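Local coordinates for microcompartments protein (Desulfitobacterium hafniense, PDB 3NWG) that probably forms part of the shell of a bacterial microcompartment, as a structural protein with two BMC domains in one chain, at residues 72-84 with 109-123. Sequence-based numbering, arbitrary orientation.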
loop_
_atom_site.group_PDB
_atom_site.type_symbol
_atom_site.label_atom_id
_atom_site.label_comp_id
_atom_site.label_asym_id
_atom_site.label_seq_id
_atom_site.Cartn_x
_atom_site.Cartn_y
_atom_site.Cartn_z
ATOM N N PHE A 72 -1.950 22.790 -22.788
ATOM C CA PHE A 72 -2.453 23.959 -22.094
ATOM C C PHE A 72 -1.358 24.597 -21.249
ATOM O O PHE A 72 -0.500 23.896 -20.710
ATOM C CB PHE A 72 -3.646 23.564 -21.212
ATOM C CG PHE A 72 -4.117 24.664 -20.290
ATOM C CD1 PHE A 72 -4.892 25.713 -20.777
ATOM C CD2 PHE A 72 -3.760 24.660 -18.945
ATOM C CE1 PHE A 72 -5.310 26.739 -19.941
ATOM C CE2 PHE A 72 -4.173 25.682 -18.096
ATOM C CZ PHE A 72 -4.947 26.721 -18.592
ATOM N N ILE A 73 -1.399 25.926 -21.131
ATOM C CA ILE A 73 -0.469 26.679 -20.281
ATOM C C ILE A 73 -1.178 27.767 -19.488
ATOM O O ILE A 73 -1.933 28.570 -20.054
ATOM C CB ILE A 73 0.673 27.324 -21.102
ATOM C CG1 ILE A 73 1.626 26.251 -21.652
ATOM C CG2 ILE A 73 1.446 28.356 -20.249
ATOM C CD1 ILE A 73 2.483 26.746 -22.769
ATOM N N LEU A 74 -0.931 27.785 -18.177
ATOM C CA LEU A 74 -1.498 28.803 -17.299
ATOM C C LEU A 74 -0.365 29.547 -16.609
ATOM O O LEU A 74 0.277 29.020 -15.702
ATOM C CB LEU A 74 -2.469 28.181 -16.280
ATOM C CG LEU A 74 -3.500 28.998 -15.450
ATOM C CD1 LEU A 74 -2.915 29.521 -14.163
ATOM C CD2 LEU A 74 -4.161 30.137 -16.232
ATOM N N PRO A 75 -0.098 30.776 -17.065
ATOM C CA PRO A 75 0.921 31.661 -16.513
ATOM C C PRO A 75 0.525 32.240 -15.163
ATOM O O PRO A 75 -0.659 32.482 -14.906
ATOM C CB PRO A 75 0.987 32.787 -17.540
ATOM C CG PRO A 75 -0.394 32.832 -18.107
ATOM C CD PRO A 75 -0.761 31.377 -18.235
ATOM N N ASN A 76 1.525 32.477 -14.319
ATOM C CA ASN A 76 1.329 33.119 -13.017
ATOM C C ASN A 76 0.358 32.319 -12.173
ATOM O O ASN A 76 -0.603 32.862 -11.630
ATOM C CB ASN A 76 0.848 34.573 -13.170
ATOM C CG ASN A 76 1.576 35.327 -14.301
ATOM O OD1 ASN A 76 2.808 35.218 -14.483
ATOM N ND2 ASN A 76 0.806 36.100 -15.069
ATOM N N VAL A 77 0.609 31.015 -12.096
ATOM C CA VAL A 77 -0.241 30.115 -11.343
ATOM C C VAL A 77 -0.005 30.297 -9.847
ATOM O O VAL A 77 1.127 30.549 -9.413
ATOM C CB VAL A 77 -0.015 28.649 -11.750
ATOM C CG1 VAL A 77 1.388 28.183 -11.352
ATOM C CG2 VAL A 77 -1.083 27.752 -11.115
ATOM N N HIS A 78 -1.078 30.181 -9.072
ATOM C CA HIS A 78 -0.998 30.355 -7.639
ATOM C C HIS A 78 -0.176 29.234 -6.999
ATOM O O HIS A 78 -0.393 28.061 -7.293
ATOM C CB HIS A 78 -2.401 30.401 -7.049
ATOM C CG HIS A 78 -2.454 30.985 -5.674
ATOM N ND1 HIS A 78 -2.197 30.243 -4.540
ATOM C CD2 HIS A 78 -2.713 32.248 -5.251
ATOM C CE1 HIS A 78 -2.307 31.021 -3.476
ATOM N NE2 HIS A 78 -2.616 32.243 -3.881
ATOM N N PRO A 79 0.775 29.585 -6.117
ATOM C CA PRO A 79 1.650 28.580 -5.499
ATOM C C PRO A 79 0.916 27.381 -4.913
ATOM O O PRO A 79 1.472 26.285 -4.889
ATOM C CB PRO A 79 2.366 29.350 -4.378
ATOM C CG PRO A 79 1.815 30.728 -4.394
ATOM C CD PRO A 79 1.129 30.947 -5.697
ATOM N N GLN A 80 -0.318 27.585 -4.455
ATOM C CA GLN A 80 -1.072 26.523 -3.791
ATOM C C GLN A 80 -1.601 25.495 -4.759
ATOM O O GLN A 80 -1.749 24.338 -4.402
ATOM C CB GLN A 80 -2.231 27.094 -2.988
ATOM C CG GLN A 80 -1.827 27.636 -1.631
ATOM C CD GLN A 80 -3.014 27.879 -0.741
ATOM O OE1 GLN A 80 -3.784 28.824 -0.940
ATOM N NE2 GLN A 80 -3.174 27.021 0.257
ATOM N N VAL A 81 -1.898 25.920 -5.980
ATOM C CA VAL A 81 -2.283 24.990 -7.025
ATOM C C VAL A 81 -1.185 23.943 -7.234
ATOM O O VAL A 81 -1.468 22.746 -7.344
ATOM C CB VAL A 81 -2.570 25.712 -8.344
ATOM C CG1 VAL A 81 -2.804 24.703 -9.458
ATOM C CG2 VAL A 81 -3.762 26.669 -8.186
ATOM N N LEU A 82 0.067 24.389 -7.261
ATOM C CA LEU A 82 1.179 23.482 -7.510
ATOM C C LEU A 82 1.352 22.502 -6.360
ATOM O O LEU A 82 1.392 21.294 -6.577
ATOM C CB LEU A 82 2.473 24.250 -7.780
ATOM C CG LEU A 82 2.380 25.269 -8.914
ATOM C CD1 LEU A 82 3.526 26.243 -8.826
ATOM C CD2 LEU A 82 2.301 24.606 -10.297
ATOM N N THR A 83 1.428 23.012 -5.137
ATOM C CA THR A 83 1.590 22.132 -3.992
ATOM C C THR A 83 0.406 21.146 -3.871
ATOM O O THR A 83 0.607 19.976 -3.559
ATOM C CB THR A 83 1.845 22.920 -2.676
ATOM O OG1 THR A 83 0.859 23.944 -2.522
ATOM C CG2 THR A 83 3.215 23.592 -2.698
ATOM N N ALA A 84 -0.810 21.609 -4.153
ATOM C CA ALA A 84 -1.994 20.752 -4.096
ATOM C C ALA A 84 -1.889 19.599 -5.083
ATOM O O ALA A 84 -2.119 18.444 -4.710
ATOM C CB ALA A 84 -3.268 21.552 -4.344
ATOM N N ILE A 109 -7.451 23.224 -13.592
ATOM C CA ILE A 109 -6.332 24.069 -13.205
ATOM C C ILE A 109 -6.779 25.515 -13.149
ATOM O O ILE A 109 -6.513 26.203 -12.153
ATOM C CB ILE A 109 -5.137 23.906 -14.145
ATOM C CG1 ILE A 109 -4.441 22.569 -13.867
ATOM C CG2 ILE A 109 -4.138 25.048 -13.972
ATOM C CD1 ILE A 109 -3.690 22.028 -15.081
ATOM N N VAL A 110 -7.476 25.963 -14.196
ATOM C CA VAL A 110 -7.988 27.329 -14.245
ATOM C C VAL A 110 -8.869 27.627 -13.011
ATOM O O VAL A 110 -8.705 28.672 -12.364
ATOM C CB VAL A 110 -8.783 27.602 -15.544
ATOM C CG1 VAL A 110 -9.602 28.863 -15.408
ATOM C CG2 VAL A 110 -7.864 27.734 -16.716
ATOM N N ALA A 111 -9.772 26.698 -12.681
ATOM C CA ALA A 111 -10.719 26.877 -11.583
ATOM C C ALA A 111 -10.029 26.910 -10.227
ATOM O O ALA A 111 -10.321 27.782 -9.400
ATOM C CB ALA A 111 -11.765 25.796 -11.600
ATOM N N ALA A 112 -9.124 25.961 -10.003
ATOM C CA ALA A 112 -8.340 25.933 -8.777
ATOM C C ALA A 112 -7.546 27.235 -8.626
ATOM O O ALA A 112 -7.519 27.820 -7.554
ATOM C CB ALA A 112 -7.417 24.717 -8.748
ATOM N N ASP A 113 -6.931 27.692 -9.717
ATOM C CA ASP A 113 -6.071 28.867 -9.685
ATOM C C ASP A 113 -6.898 30.115 -9.416
ATOM O O ASP A 113 -6.516 30.958 -8.605
ATOM C CB ASP A 113 -5.271 28.991 -10.991
ATOM C CG ASP A 113 -4.388 30.242 -11.033
ATOM O OD1 ASP A 113 -3.385 30.331 -10.268
ATOM O OD2 ASP A 113 -4.704 31.142 -11.853
ATOM N N THR A 114 -8.040 30.228 -10.085
ATOM C CA THR A 114 -8.941 31.338 -9.820
ATOM C C THR A 114 -9.468 31.268 -8.375
ATOM O O THR A 114 -9.516 32.275 -7.674
ATOM C CB THR A 114 -10.087 31.407 -10.862
ATOM O OG1 THR A 114 -9.536 31.696 -12.156
ATOM C CG2 THR A 114 -11.090 32.516 -10.506
ATOM N N ALA A 115 -9.821 30.076 -7.916
ATOM C CA ALA A 115 -10.281 29.925 -6.543
ATOM C C ALA A 115 -9.220 30.427 -5.574
ATOM O O ALA A 115 -9.497 31.288 -4.759
ATOM C CB ALA A 115 -10.664 28.470 -6.236
ATOM N N ALA A 116 -7.998 29.921 -5.684
ATOM C CA ALA A 116 -6.926 30.309 -4.761
ATOM C C ALA A 116 -6.616 31.807 -4.808
ATOM O O ALA A 116 -6.202 32.390 -3.810
ATOM C CB ALA A 116 -5.682 29.501 -5.022
ATOM N N LYS A 117 -6.840 32.435 -5.955
ATOM C CA LYS A 117 -6.477 33.827 -6.119
ATOM C C LYS A 117 -7.483 34.770 -5.477
ATOM O O LYS A 117 -7.187 35.951 -5.256
ATOM C CB LYS A 117 -6.278 34.164 -7.595
ATOM C CG LYS A 117 -4.889 33.844 -8.095
ATOM C CD LYS A 117 -4.836 33.896 -9.613
ATOM C CE LYS A 117 -3.397 33.804 -10.106
ATOM N NZ LYS A 117 -3.278 33.472 -11.563
ATOM N N THR A 118 -8.670 34.257 -5.173
ATOM C CA THR A 118 -9.701 35.107 -4.589
ATOM C C THR A 118 -9.785 34.903 -3.075
ATOM O O THR A 118 -10.089 33.814 -2.592
ATOM C CB THR A 118 -11.102 34.940 -5.283
ATOM O OG1 THR A 118 -11.753 33.762 -4.813
ATOM C CG2 THR A 118 -10.980 34.873 -6.816
ATOM N N GLY A 119 -9.494 35.959 -2.326
ATOM C CA GLY A 119 -9.653 35.919 -0.874
ATOM C C GLY A 119 -8.829 34.857 -0.156
ATOM O O GLY A 119 -7.815 34.369 -0.679
ATOM N N GLN A 120 -9.295 34.502 1.039
ATOM C CA GLN A 120 -8.524 33.731 2.012
ATOM C C GLN A 120 -9.051 32.296 2.113
ATOM O O GLN A 120 -9.891 31.977 2.964
ATOM C CB GLN A 120 -8.563 34.409 3.393
ATOM C CG GLN A 120 -8.753 35.945 3.375
ATOM C CD GLN A 120 -10.240 36.391 3.347
ATOM O OE1 GLN A 120 -11.056 35.873 2.561
ATOM N NE2 GLN A 120 -10.586 37.363 4.210
ATOM N N VAL A 121 -8.561 31.442 1.222
ATOM C CA VAL A 121 -8.843 30.014 1.267
ATOM C C VAL A 121 -7.502 29.286 1.229
ATOM O O VAL A 121 -6.479 29.886 0.912
ATOM C CB VAL A 121 -9.752 29.550 0.076
ATOM C CG1 VAL A 121 -11.176 30.075 0.228
ATOM C CG2 VAL A 121 -9.169 29.976 -1.262
ATOM N N ASP A 122 -7.507 28.008 1.578
ATOM C CA ASP A 122 -6.374 27.139 1.312
ATOM C C ASP A 122 -6.897 25.958 0.527
ATOM O O ASP A 122 -7.869 25.334 0.942
ATOM C CB ASP A 122 -5.713 26.678 2.615
ATOM C CG ASP A 122 -5.042 27.831 3.373
ATOM O OD1 ASP A 122 -3.988 28.343 2.909
ATOM O OD2 ASP A 122 -5.571 28.231 4.441
ATOM N N LEU A 123 -6.288 25.666 -0.622
ATOM C CA LEU A 123 -6.654 24.469 -1.388
ATOM C C LEU A 123 -6.264 23.274 -0.546
ATOM O O LEU A 123 -5.237 23.305 0.134
ATOM C CB LEU A 123 -5.960 24.421 -2.756
ATOM C CG LEU A 123 -6.093 25.580 -3.758
ATOM C CD1 LEU A 123 -5.505 25.184 -5.082
ATOM C CD2 LEU A 123 -7.524 26.046 -3.965
#
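His78 lies on helix 105-117 through Ala116, and its backbone N is held by Asp113. From the His78 CB outward, CB meets Asp113 OD1 and Ala116 CB. CG stands anti to the backbone N (chi1 -162°), which lays the ring across Ala116. CG and ND1 lie nearest the methyl, a CH-pi contact with Ala116 CB 3.7 Å from the His78 ring centroid. CD2 lies near Ala116 O and Lys117 CG. CE1 meets Ala116 CB, and at the tip NE2 lies nearest Ala116 O, which sits over a ring face. Pro79 CD lies near the rim of the face opposite Ala116 CB. His78 ND1 accepts from Gln80 N (3.3 Å), a capping bond with His78 as the N-cap of helix 79-85. Without the imidazole, as with an alanine here, Gln80 N would probably lose its capping acceptor and a gap would open over Ala116 CB.

Asp113 is shared. Asp113 OD1 accepts a hydrogen bond from His78 N at 2.6 Å, nearly along its C-O axis. OD2 gives its syn lone pair to Lys117 NZ in a salt bridge. The extended Lys117 also donates from NZ to Asn76 O (2.7 Å).

The contact joins the two BMC domains. Strand 68-74, paired with strand 4-10, leads into helix 79-85. That helix packs on helix 105-117 and strand 122-127 of the second domain.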